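Local coordinates for CELL WALL surface anchor family protein (Streptococcus pneumoniae, PDB 2WW8) that serves as the pilus adhesin RrgA, through which the bacterium probably recognises and attaches to host cells, at residues Ser238-Arg241 / Asn242-Arg246; His701-Glu704 / Val705-Asn708; Lys742-Lys745 / Asn746-Lys749; Ser805-Ala808 / Gly809-Pro812. All coordinates share one frame; numbering follows the deposited sequence.

How the interactions relate
All four interactions are local turns of one long, extended chain. They follow one another in series, and none nests or crosses. Interaction 1 closes the loop after strand 225-232, near the magnesium site, and leads into helix 247-263. Interaction 2 turns the chain between strands 699-701 and 711-712 of the Ig-like region. Its centre is about 49 Å from that of interaction 1. Interactions 3 and 4 lie far beyond, in the C-terminal prealbumin-like domain, with centres about 12 Å apart. Interaction 3 reverses the chain after strand 736-744, and interaction 4 links strands 797-805 and 816-824. The two touch where Asn744 ND2 comes within 3.0 Å of Tyr810 OH.

Interaction 1. Residues Ser238-Arg241 / Asn242-Arg246; sequences SNIR and NKNAR
Asn239 and Arg246 meet at the end of the loop that carries Ser234 and Ser236 of the magnesium site. This Ser-x-Ser loop after strand 225-232 of a parallel sheet is consistent with the metal-ion-dependent adhesion site of integrin-like domains. The Arg246 side chain folds back, with chi2 and chi3 both -57°. This sets its guanidinium flat against Asn239, whose CB lies over the group's centre, 3.5 Å from Arg246 CZ. The Asn239 amide is stacked with the guanidinium, 22° off parallel. Arg246 NH1 also gives a nearly straight bond of 3.1 Å to Asn244 OD1, which lies in the guanidinium plane.

The backbone closes the same loop. Arg246 N donates to Asn239 O at 2.8 Å, on a lone pair in the carbonyl plane. Asn242, Lys243 and Asn244 have positive phi and form one left-handed helical turn. In it Asn244 N reaches Ile240 O at 2.9 Å, and Ala245 N reaches Arg241 O at 3.1 Å. Asn242 ND2 donates to Ser236 O of the metal loop. It also donates to water 1 at 3.1 Å, which lies close to the carbonyls of Ser238 and Arg241.

Helix 247-263 starts right after Arg246. Asn239 OD1 accepts from Glu249 N in its first turn, and Arg246 NH2 makes a salt bridge with Glu249. Asn239 ND2 reaches Thr340 O, close after helix 328-337.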
loop_
_atom_site.group_PDB
_atom_site.type_symbol
_atom_site.label_atom_id
_atom_site.label_comp_id
_atom_site.label_asym_id
_atom_site.label_seq_id
_atom_site.Cartn_x
_atom_site.Cartn_y
_atom_site.Cartn_z
ATOM N N SER A 238 7.057 -11.438 37.694
ATOM C CA SER A 238 7.391 -10.022 37.591
ATOM C C SER A 238 8.627 -9.733 36.743
ATOM O O SER A 238 9.684 -10.358 36.934
ATOM C CB SER A 238 7.646 -9.513 39.028
ATOM O OG SER A 238 8.343 -8.294 38.959
ATOM N N ASN A 239 8.537 -8.766 35.833
ATOM C CA ASN A 239 9.496 -8.645 34.739
ATOM C C ASN A 239 10.916 -8.323 35.271
ATOM O O ASN A 239 11.946 -8.751 34.692
ATOM C CB ASN A 239 9.000 -7.542 33.796
ATOM C CG ASN A 239 7.917 -8.057 32.849
ATOM O OD1 ASN A 239 7.968 -9.208 32.440
ATOM N ND2 ASN A 239 6.927 -7.249 32.543
ATOM N N ILE A 240 10.950 -7.538 36.363
ATOM C CA ILE A 240 12.235 -7.050 36.871
ATOM C C ILE A 240 12.808 -8.179 37.734
ATOM O O ILE A 240 14.008 -8.191 37.969
ATOM C CB ILE A 240 12.145 -5.715 37.658
ATOM C CG1 ILE A 240 11.257 -5.847 38.905
ATOM C CG2 ILE A 240 11.728 -4.553 36.729
ATOM C CD1 ILE A 240 11.480 -4.611 39.856
ATOM N N ARG A 241 12.006 -9.167 38.151
ATOM C CA ARG A 241 12.607 -10.214 38.990
ATOM C C ARG A 241 13.561 -11.110 38.210
ATOM O O ARG A 241 13.611 -11.052 36.967
ATOM C CB ARG A 241 11.610 -11.032 39.791
ATOM C CG ARG A 241 10.940 -10.242 40.954
ATOM C CD ARG A 241 10.127 -11.173 41.932
ATOM N NE ARG A 241 8.765 -10.670 42.192
ATOM C CZ ARG A 241 8.365 -9.794 43.113
ATOM N NH1 ARG A 241 9.188 -9.285 44.000
ATOM N NH2 ARG A 241 7.091 -9.419 43.139
ATOM N N ASN A 242 14.278 -11.967 38.940
ATOM C CA ASN A 242 15.111 -12.987 38.297
ATOM C C ASN A 242 16.192 -12.363 37.433
ATOM O O ASN A 242 16.424 -12.850 36.305
ATOM C CB ASN A 242 14.262 -13.988 37.495
ATOM C CG ASN A 242 13.020 -14.397 38.263
ATOM O OD1 ASN A 242 13.143 -15.048 39.291
ATOM N ND2 ASN A 242 11.837 -14.025 37.779
ATOM N N LYS A 243 16.788 -11.274 37.941
ATOM C CA LYS A 243 17.765 -10.465 37.182
ATOM C C LYS A 243 17.142 -9.851 35.928
ATOM O O LYS A 243 17.690 -9.928 34.811
ATOM C CB LYS A 243 19.023 -11.302 36.850
ATOM C CG LYS A 243 19.658 -11.943 38.108
ATOM C CD LYS A 243 21.028 -12.552 37.758
ATOM C CE LYS A 243 21.728 -13.143 38.979
ATOM N NZ LYS A 243 22.864 -12.284 39.503
ATOM N N ASN A 244 15.948 -9.275 36.092
ATOM C CA ASN A 244 15.313 -8.652 34.924
ATOM C C ASN A 244 15.060 -9.652 33.781
ATOM O O ASN A 244 15.158 -9.319 32.599
ATOM C CB ASN A 244 16.124 -7.443 34.398
ATOM C CG ASN A 244 15.230 -6.426 33.719
ATOM O OD1 ASN A 244 14.095 -6.236 34.157
ATOM N ND2 ASN A 244 15.709 -5.791 32.652
ATOM N N ALA A 245 14.708 -10.879 34.117
ATOM C CA ALA A 245 14.421 -11.851 33.063
ATOM C C ALA A 245 13.162 -11.560 32.222
ATOM O O ALA A 245 13.010 -12.221 31.209
ATOM C CB ALA A 245 14.304 -13.263 33.630
ATOM N N ARG A 246 12.303 -10.615 32.610
ATOM C CA ARG A 246 11.157 -10.221 31.796
ATOM C C ARG A 246 10.201 -11.427 31.615
ATOM O O ARG A 246 9.661 -11.658 30.522
ATOM C CB ARG A 246 11.603 -9.616 30.430
ATOM C CG ARG A 246 12.827 -8.688 30.355
ATOM C CD ARG A 246 12.716 -7.478 31.261
ATOM N NE ARG A 246 11.502 -6.761 30.901
ATOM C CZ ARG A 246 11.001 -5.730 31.569
ATOM N NH1 ARG A 246 11.600 -5.272 32.666
ATOM N NH2 ARG A 246 9.891 -5.159 31.134
HETATM O O HOH W 1 11.224 -11.974 35.506
#

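Interaction 2. Residues His701-Glu704 / Val705-Asn708; sequences HPKE and VEQN
Glu706 OE2 accepts a 2.7 Å hydrogen bond from water 3, which links it to Lys703. The water in turn takes a weak bond of 3.4 Å from Lys703 NZ. The contact belongs to a tight turn between strands 699-701 and 711-712, in the Ig-like domain of the tip pilin. The Lys703 and Glu706 side chains lie side by side and point the same way. Their charged ends do not touch, since Lys703 NZ and Glu706 OE2 are 4.8 Å apart. Each end has another partner: Lys703 NZ donates to Ser592 O, and Glu706 OE1 accepts a hydrogen bond from Thr709 OG1.

Within the turn, Glu706 N makes only a weak bond, 3.0 Å, to Lys703 O. The backbone of Glu704 also pairs with Asn595. Water 2 accepts from Lys703 N at 3.1 Å and can donate to Glu706 O at 2.7 Å.

The end of the turn comes back to His701. Gln707 O sits at the edge of the imidazole, in its plane, 3.6 Å from His701 CD2. The Gln707 side chain starts away from residues 701-704. Its bend at chi2 (82°) brings the amide back, with its plane 50° from that of the ring and Gln707 OE1 3.8 Å from His701 NE2.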
loop_
_atom_site.group_PDB
_atom_site.type_symbol
_atom_site.label_atom_id
_atom_site.label_comp_id
_atom_site.label_asym_id
_atom_site.label_seq_id
_atom_site.Cartn_x
_atom_site.Cartn_y
_atom_site.Cartn_z
ATOM N N HIS A 701 1.250 -17.846 -10.160
ATOM C CA HIS A 701 0.964 -19.270 -9.913
ATOM C C HIS A 701 1.593 -19.474 -8.530
ATOM O O HIS A 701 2.812 -19.482 -8.445
ATOM C CB HIS A 701 1.656 -20.220 -10.906
ATOM C CG HIS A 701 1.025 -20.222 -12.266
ATOM N ND1 HIS A 701 1.193 -19.190 -13.164
ATOM C CD2 HIS A 701 0.233 -21.132 -12.884
ATOM C CE1 HIS A 701 0.520 -19.452 -14.275
ATOM N NE2 HIS A 701 -0.051 -20.638 -14.139
ATOM N N PRO A 702 0.777 -19.644 -7.460
ATOM C CA PRO A 702 1.398 -19.794 -6.141
ATOM C C PRO A 702 2.296 -21.018 -6.020
ATOM O O PRO A 702 3.184 -21.004 -5.179
ATOM C CB PRO A 702 0.179 -19.988 -5.178
ATOM C CG PRO A 702 -0.922 -19.267 -5.879
ATOM C CD PRO A 702 -0.691 -19.583 -7.362
ATOM N N LYS A 703 2.069 -22.072 -6.790
ATOM C CA LYS A 703 2.840 -23.329 -6.642
ATOM C C LYS A 703 3.063 -23.866 -8.050
ATOM O O LYS A 703 2.081 -24.032 -8.805
ATOM C CB LYS A 703 2.097 -24.340 -5.731
ATOM C CG LYS A 703 1.541 -23.829 -4.370
ATOM C CD LYS A 703 0.882 -24.913 -3.432
ATOM C CE LYS A 703 0.099 -24.413 -2.142
ATOM N NZ LYS A 703 -0.841 -23.133 -1.937
ATOM N N GLU A 704 4.312 -24.066 -8.487
ATOM C CA GLU A 704 4.549 -24.770 -9.765
ATOM C C GLU A 704 3.911 -26.146 -9.774
ATOM O O GLU A 704 3.400 -26.548 -10.800
ATOM C CB GLU A 704 6.024 -24.832 -10.196
ATOM C CG GLU A 704 6.430 -23.477 -10.907
ATOM C CD GLU A 704 6.476 -23.531 -12.438
ATOM O OE1 GLU A 704 6.884 -24.656 -12.848
ATOM O OE2 GLU A 704 6.142 -22.520 -13.172
ATOM N N VAL A 705 3.825 -26.808 -8.619
ATOM C CA VAL A 705 3.110 -28.084 -8.495
ATOM C C VAL A 705 1.624 -27.975 -8.976
ATOM O O VAL A 705 1.119 -28.914 -9.614
ATOM C CB VAL A 705 3.376 -28.778 -7.114
ATOM C CG1 VAL A 705 2.228 -28.630 -6.111
ATOM C CG2 VAL A 705 3.689 -30.250 -7.303
ATOM N N GLU A 706 0.928 -26.851 -8.738
ATOM C CA GLU A 706 -0.435 -26.669 -9.229
ATOM C C GLU A 706 -0.481 -25.704 -10.420
ATOM O O GLU A 706 -0.727 -24.490 -10.308
ATOM C CB GLU A 706 -1.331 -26.159 -8.108
ATOM C CG GLU A 706 -1.319 -26.924 -6.781
ATOM C CD GLU A 706 -2.402 -26.373 -5.812
ATOM O OE1 GLU A 706 -3.218 -25.504 -6.240
ATOM O OE2 GLU A 706 -2.452 -26.798 -4.618
ATOM N N GLN A 707 -0.265 -26.223 -11.608
ATOM C CA GLN A 707 -0.340 -25.394 -12.819
ATOM C C GLN A 707 -1.691 -24.755 -13.237
ATOM O O GLN A 707 -1.777 -23.834 -14.091
ATOM C CB GLN A 707 0.060 -26.320 -13.964
ATOM C CG GLN A 707 0.122 -25.544 -15.253
ATOM C CD GLN A 707 1.464 -24.890 -15.249
ATOM O OE1 GLN A 707 1.655 -23.721 -15.621
ATOM N NE2 GLN A 707 2.418 -25.658 -14.754
ATOM N N ASN A 708 -2.790 -25.249 -12.679
ATOM C CA ASN A 708 -4.048 -24.590 -12.984
ATOM C C ASN A 708 -4.569 -23.674 -11.901
ATOM O O ASN A 708 -5.735 -23.280 -11.996
ATOM C CB ASN A 708 -5.142 -25.625 -13.254
ATOM C CG ASN A 708 -4.883 -26.406 -14.530
ATOM O OD1 ASN A 708 -5.137 -27.608 -14.591
ATOM N ND2 ASN A 708 -4.354 -25.739 -15.548
HETATM O O HOH W 2 -0.279 -22.315 -8.800
HETATM O O HOH W 3 -3.321 -25.358 -2.509
#

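Interaction 3. Residues Lys742-Lys745 / Asn746-Lys749; sequences KVNK and NDKK
The planes of the Asn744 amide and the Asp747 carboxylate are inclined by 44°, and the two side chains cross at about a right angle. Asp747 OD1 comes within 3.2 Å of Asn744 CB. Both groups sit in the turn after strand 736-744 of a CnaB-type, prealbumin-like domain. Lys742, on that strand, is joined covalently through NZ to Asn854 CG in the isopeptide bond of this family.

Asn744 has CG anti to its own N (chi1 -175°), which swings the amide over the turn. Its OD1 accepts from Asn746 N at 2.8 Å, in the carbonyl plane. A weak, longer bond from Asp747 N reaches the same oxygen, which helps to fix the rotation of the amide. Asp747 OD1 accepts from Lys749 N at 2.9 Å and forms an Asx turn. The donor comes on the anti side of the carboxylate, 32° out of its plane.

Backbone bonds close the reversal. Asn744 N gives a bond of 2.9 Å to Lys749 O, and Lys748 N gives a weak one to Asn744 O. Val743 packs CG2 against Lys748 CD. The Lys748 chain curls back over the turn, and its NZ donates to Lys745 O at 2.9 Å, nearly in line with the C=O bond.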
loop_
_atom_site.group_PDB
_atom_site.type_symbol
_atom_site.label_atom_id
_atom_site.label_comp_id
_atom_site.label_asym_id
_atom_site.label_seq_id
_atom_site.Cartn_x
_atom_site.Cartn_y
_atom_site.Cartn_z
ATOM N N LYS A 742 -0.250 52.535 -76.104
ATOM C CA LYS A 742 -0.361 53.794 -76.851
ATOM C C LYS A 742 -0.703 53.479 -78.313
ATOM O O LYS A 742 0.016 52.703 -78.958
ATOM C CB LYS A 742 0.965 54.563 -76.838
ATOM C CG LYS A 742 0.800 55.969 -77.506
ATOM C CD LYS A 742 0.055 56.904 -76.528
ATOM C CE LYS A 742 -0.071 58.346 -77.038
ATOM N NZ LYS A 742 -0.686 58.352 -78.394
ATOM N N VAL A 743 -1.772 54.070 -78.846
ATOM C CA VAL A 743 -2.209 53.747 -80.206
ATOM C C VAL A 743 -2.676 54.964 -81.003
ATOM O O VAL A 743 -3.051 56.007 -80.449
ATOM C CB VAL A 743 -3.389 52.699 -80.247
ATOM C CG1 VAL A 743 -3.026 51.420 -79.496
ATOM C CG2 VAL A 743 -4.705 53.324 -79.714
ATOM N N ASN A 744 -2.688 54.776 -82.322
ATOM C CA ASN A 744 -3.405 55.649 -83.215
ATOM C C ASN A 744 -4.922 55.613 -82.896
ATOM O O ASN A 744 -5.493 54.516 -82.848
ATOM C CB ASN A 744 -3.118 55.160 -84.640
ATOM C CG ASN A 744 -3.711 56.069 -85.698
ATOM O OD1 ASN A 744 -4.864 56.475 -85.637
ATOM N ND2 ASN A 744 -2.905 56.395 -86.679
ATOM N N LYS A 745 -5.537 56.791 -82.734
ATOM C CA LYS A 745 -6.969 56.967 -82.414
ATOM C C LYS A 745 -7.821 56.271 -83.483
ATOM O O LYS A 745 -8.737 55.559 -83.149
ATOM C CB LYS A 745 -7.369 58.462 -82.438
ATOM C CG LYS A 745 -8.793 58.717 -81.970
ATOM C CD LYS A 745 -9.237 60.137 -82.276
ATOM C CE LYS A 745 -10.592 60.547 -81.620
ATOM N NZ LYS A 745 -10.769 59.857 -80.305
ATOM N N ASN A 746 -7.484 56.463 -84.753
ATOM C CA ASN A 746 -8.271 55.953 -85.885
ATOM C C ASN A 746 -8.236 54.464 -86.222
ATOM O O ASN A 746 -9.276 53.924 -86.581
ATOM C CB ASN A 746 -7.977 56.796 -87.130
ATOM C CG ASN A 746 -8.271 58.259 -86.884
ATOM O OD1 ASN A 746 -9.183 58.610 -86.125
ATOM N ND2 ASN A 746 -7.486 59.119 -87.490
ATOM N N ASP A 747 -7.079 53.811 -86.110
ATOM C CA ASP A 747 -6.953 52.410 -86.523
ATOM C C ASP A 747 -6.463 51.523 -85.389
ATOM O O ASP A 747 -6.236 50.344 -85.576
ATOM C CB ASP A 747 -6.100 52.231 -87.789
ATOM C CG ASP A 747 -4.638 52.662 -87.603
ATOM O OD1 ASP A 747 -4.124 52.712 -86.456
ATOM O OD2 ASP A 747 -3.982 52.946 -88.636
ATOM N N LYS A 748 -6.286 52.121 -84.215
ATOM C CA LYS A 748 -5.882 51.413 -83.007
ATOM C C LYS A 748 -4.608 50.616 -83.187
ATOM O O LYS A 748 -4.388 49.674 -82.440
ATOM C CB LYS A 748 -7.034 50.560 -82.437
ATOM C CG LYS A 748 -8.371 51.325 -82.240
ATOM C CD LYS A 748 -8.198 52.624 -81.426
ATOM C CE LYS A 748 -9.458 53.209 -80.736
ATOM N NZ LYS A 748 -10.506 53.719 -81.697
ATOM N N LYS A 749 -3.737 51.008 -84.114
ATOM C CA LYS A 749 -2.381 50.436 -84.149
ATOM C C LYS A 749 -1.412 51.004 -83.092
ATOM O O LYS A 749 -1.512 52.168 -82.737
ATOM C CB LYS A 749 -1.765 50.597 -85.535
ATOM C CG LYS A 749 -1.739 49.345 -86.375
ATOM C CD LYS A 749 -2.965 49.117 -87.251
ATOM C CE LYS A 749 -2.656 47.992 -88.258
ATOM N NZ LYS A 749 -3.802 47.482 -89.061
#

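Interaction 4. Residues Ser805-Ala808 / Gly809-Pro812; sequences SEPA and GYKP
Glu806 places CG between its backbone N and carbonyl carbon (chi1 82°) and bends again at chi2 (-79°). The two torsions fold its side chain back alongside Pro812. Glu806 OE1 then lies 3.1 Å from Pro812 CA, and Glu806 CG comes within 3.4 Å of Tyr810 O. The other carboxylate oxygen works through water. Water 4 donates to Glu806 OE2 at 2.7 Å and to Tyr810 O at 2.6 Å.

Between these residues the chain makes a type II beta turn from Pro807 to Tyr810. It is closed by a weak bond of 3.1 Å from Tyr810 N to Pro807 O. Gly809 takes the third position with positive phi, where it has no CB to meet Ala808 O. The Tyr810 ring turns its edge to the turn, with Ala808 O in the ring plane and 3.3 Å from Tyr810 CD1. Tyr810 CB also packs on Pro807 CD at 3.9 Å.

The sequence Pro-Ala-Gly-Tyr matches the end of the E-box of CnaB-type pilin domains. Pro807 and Tyr810 both touch Asn854, the partner of Lys742 in the covalent link. Lys811 makes a salt bridge with Glu855, the residue after Asn854. Glu806 OE1 accepts from Val813 N. With a backbone N-H on one oxygen and a water on the other, the Glu806 carboxylate is probably ionised and holds the loop through both oxygens.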
loop_
_atom_site.group_PDB
_atom_site.type_symbol
_atom_site.label_atom_id
_atom_site.label_comp_id
_atom_site.label_asym_id
_atom_site.label_seq_id
_atom_site.Cartn_x
_atom_site.Cartn_y
_atom_site.Cartn_z
ATOM N N SER A 805 5.313 63.672 -74.262
ATOM C CA SER A 805 5.358 64.037 -75.669
ATOM C C SER A 805 4.722 62.963 -76.567
ATOM O O SER A 805 4.896 61.762 -76.356
ATOM C CB SER A 805 6.795 64.341 -76.095
ATOM O OG SER A 805 7.575 63.172 -76.242
ATOM N N GLU A 806 3.933 63.409 -77.536
ATOM C CA GLU A 806 3.306 62.565 -78.544
ATOM C C GLU A 806 4.388 61.959 -79.455
ATOM O O GLU A 806 5.500 62.469 -79.548
ATOM C CB GLU A 806 2.362 63.434 -79.383
ATOM C CG GLU A 806 3.085 64.211 -80.498
ATOM C CD GLU A 806 3.825 65.481 -80.044
ATOM O OE1 GLU A 806 3.672 65.948 -78.878
ATOM O OE2 GLU A 806 4.567 66.028 -80.889
ATOM N N PRO A 807 4.071 60.889 -80.176
ATOM C CA PRO A 807 5.080 60.460 -81.140
ATOM C C PRO A 807 5.052 61.282 -82.417
ATOM O O PRO A 807 4.051 61.955 -82.647
ATOM C CB PRO A 807 4.657 59.030 -81.464
ATOM C CG PRO A 807 3.507 58.749 -80.661
ATOM C CD PRO A 807 2.886 60.014 -80.187
ATOM N N ALA A 808 6.122 61.221 -83.220
ATOM C CA ALA A 808 6.282 61.950 -84.463
ATOM C C ALA A 808 5.051 61.602 -85.297
ATOM O O ALA A 808 4.632 60.444 -85.258
ATOM C CB ALA A 808 7.596 61.515 -85.188
ATOM N N GLY A 809 4.458 62.571 -86.001
ATOM C CA GLY A 809 3.256 62.349 -86.794
ATOM C C GLY A 809 1.908 62.497 -86.098
ATOM O O GLY A 809 0.849 62.350 -86.731
ATOM N N TYR A 810 1.946 62.848 -84.811
ATOM C CA TYR A 810 0.718 62.956 -84.012
ATOM C C TYR A 810 0.544 64.388 -83.518
ATOM O O TYR A 810 1.536 65.133 -83.403
ATOM C CB TYR A 810 0.725 61.853 -82.929
ATOM C CG TYR A 810 0.501 60.531 -83.641
ATOM C CD1 TYR A 810 1.562 59.902 -84.290
ATOM C CD2 TYR A 810 -0.781 59.963 -83.696
ATOM C CE1 TYR A 810 1.374 58.722 -84.996
ATOM C CE2 TYR A 810 -1.011 58.799 -84.417
ATOM C CZ TYR A 810 0.078 58.188 -85.046
ATOM O OH TYR A 810 -0.132 57.026 -85.719
ATOM N N LYS A 811 -0.705 64.798 -83.315
ATOM C CA LYS A 811 -0.974 66.101 -82.714
ATOM C C LYS A 811 -0.231 66.298 -81.385
ATOM O O LYS A 811 -0.317 65.412 -80.531
ATOM C CB LYS A 811 -2.468 66.295 -82.477
ATOM C CG LYS A 811 -3.256 66.349 -83.760
ATOM C CD LYS A 811 -4.603 66.969 -83.540
ATOM C CE LYS A 811 -5.394 66.654 -84.749
ATOM N NZ LYS A 811 -6.762 66.889 -84.287
ATOM N N PRO A 812 0.500 67.426 -81.215
ATOM C CA PRO A 812 1.275 67.610 -79.979
ATOM C C PRO A 812 0.418 67.491 -78.734
ATOM O O PRO A 812 -0.733 67.964 -78.678
ATOM C CB PRO A 812 1.902 69.012 -80.100
ATOM C CG PRO A 812 1.882 69.269 -81.538
ATOM C CD PRO A 812 0.640 68.606 -82.091
HETATM O O HOH W 4 3.978 66.101 -83.520
#